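Local coordinates for regulatory protein RecX (Lactobacillus salivarius, PDB 3E3V) that probably modulates the activity of the recombinase RecA and is built of three consecutive three-helix domains, at residues K36-E39 and D40-S44. Sequence-based numbering, arbitrary orientation.
Sequences KEVE and DKLRS
The backbone N of D40 donates to K36 O (2.9 Å) in the last turn of a short helix in the first three-helix domain of RecX, where the chain leaves helical geometry before helix 49-61. D40 CG lies between its own backbone N and carbonyl carbon (chi1 53°), which brings the carboxylate back toward K36 O; D40 OD1 and OD2 each lie 3.1 Å from that oxygen, an approach of acceptors with no bond. K36 runs extended past this carboxylate, its aliphatic part crossing it at a slant with CG 3.5 Å from D40 OD2, and its NZ stops 4.7 Å from D40 OD2, too far for a salt bridge. An alanine in place of D40 would probably leave the K36 chain without this packing and its ammonium without the nearby negative charge. Two residues on, V38 O accepts two bent backbone bonds from the same face of its plane: K41 N at 3.0 Å, well above the plane, and L42 N, nearly in line with the carbonyl. L42 CG sits 3.3 Å from V38 O and, more loosely, 4.4 Å from V38 CG1, with I52 and I56 of helix 49-61 packing on L42 and V38 respectively. Farther out, E39 is salt-bridged to R35 and R43 to E49. R43 CD comes to 3.6 Å from E39 O, and the guanidinium lays one face over that same oxygen.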
# COMPACT_ATOMS: atom_id res chain seq x y z
N LYS A 36 -11.85 -6.98 -4.58
CA LYS A 36 -11.38 -8.19 -5.25
C LYS A 36 -11.05 -9.34 -4.28
O LYS A 36 -11.27 -10.51 -4.61
CB LYS A 36 -10.16 -7.87 -6.12
CG LYS A 36 -9.95 -8.86 -7.26
CD LYS A 36 -8.56 -8.78 -7.84
CE LYS A 36 -8.34 -9.85 -8.90
NZ LYS A 36 -6.92 -9.88 -9.36
N GLU A 37 -10.53 -9.02 -3.10
CA GLU A 37 -10.22 -10.06 -2.11
C GLU A 37 -11.48 -10.82 -1.72
O GLU A 37 -11.46 -12.03 -1.50
CB GLU A 37 -9.60 -9.45 -0.85
CG GLU A 37 -8.10 -9.22 -0.92
CD GLU A 37 -7.55 -8.72 0.40
OE1 GLU A 37 -7.97 -7.63 0.84
OE2 GLU A 37 -6.70 -9.41 1.01
N VAL A 38 -12.59 -10.09 -1.60
CA VAL A 38 -13.87 -10.70 -1.25
C VAL A 38 -14.47 -11.28 -2.52
O VAL A 38 -15.01 -12.38 -2.52
CB VAL A 38 -14.85 -9.65 -0.66
CG1 VAL A 38 -16.15 -10.33 -0.25
CG2 VAL A 38 -14.23 -8.97 0.54
N GLU A 39 -14.36 -10.52 -3.60
CA GLU A 39 -14.88 -10.90 -4.91
C GLU A 39 -14.42 -12.30 -5.32
O GLU A 39 -15.16 -13.03 -5.98
CB GLU A 39 -14.45 -9.86 -5.94
CG GLU A 39 -15.46 -9.60 -7.01
CD GLU A 39 -15.28 -8.24 -7.63
OE1 GLU A 39 -14.15 -7.92 -8.08
OE2 GLU A 39 -16.27 -7.48 -7.68
N ASP A 40 -13.19 -12.66 -4.96
CA ASP A 40 -12.73 -14.00 -5.26
C ASP A 40 -12.33 -14.75 -4.00
O ASP A 40 -11.23 -15.30 -3.88
CB ASP A 40 -11.60 -14.02 -6.33
CG ASP A 40 -10.43 -13.12 -5.99
OD1 ASP A 40 -9.88 -13.22 -4.88
OD2 ASP A 40 -10.05 -12.31 -6.87
N LYS A 41 -13.25 -14.74 -3.04
CA LYS A 41 -13.12 -15.46 -1.78
C LYS A 41 -14.47 -16.16 -1.71
O LYS A 41 -14.65 -17.15 -1.00
CB LYS A 41 -12.97 -14.51 -0.59
CG LYS A 41 -13.28 -15.15 0.76
CD LYS A 41 -12.46 -16.43 1.00
CE LYS A 41 -12.87 -17.12 2.31
NZ LYS A 41 -12.17 -18.42 2.54
N LEU A 42 -15.41 -15.61 -2.48
CA LEU A 42 -16.76 -16.15 -2.57
C LEU A 42 -16.64 -17.30 -3.58
O LEU A 42 -17.49 -18.18 -3.64
CB LEU A 42 -17.73 -15.09 -3.09
CG LEU A 42 -17.91 -13.83 -2.22
CD1 LEU A 42 -18.83 -12.84 -2.92
CD2 LEU A 42 -18.47 -14.23 -0.86
N ARG A 43 -15.57 -17.26 -4.35
CA ARG A 43 -15.29 -18.28 -5.35
C ARG A 43 -14.63 -19.49 -4.68
O ARG A 43 -14.64 -20.60 -5.22
CB ARG A 43 -14.38 -17.71 -6.44
CG ARG A 43 -15.10 -16.73 -7.36
CD ARG A 43 -14.14 -15.78 -8.05
NE ARG A 43 -14.81 -15.03 -9.11
CZ ARG A 43 -14.37 -13.87 -9.60
NH1 ARG A 43 -13.26 -13.31 -9.12
NH2 ARG A 43 -15.04 -13.26 -10.57
N SER A 44 -14.07 -19.26 -3.50
CA SER A 44 -13.42 -20.31 -2.72
C SER A 44 -14.52 -21.17 -2.11
O SER A 44 -14.25 -22.17 -1.44
CB SER A 44 -12.59 -19.72 -1.58
OG SER A 44 -11.58 -18.86 -2.07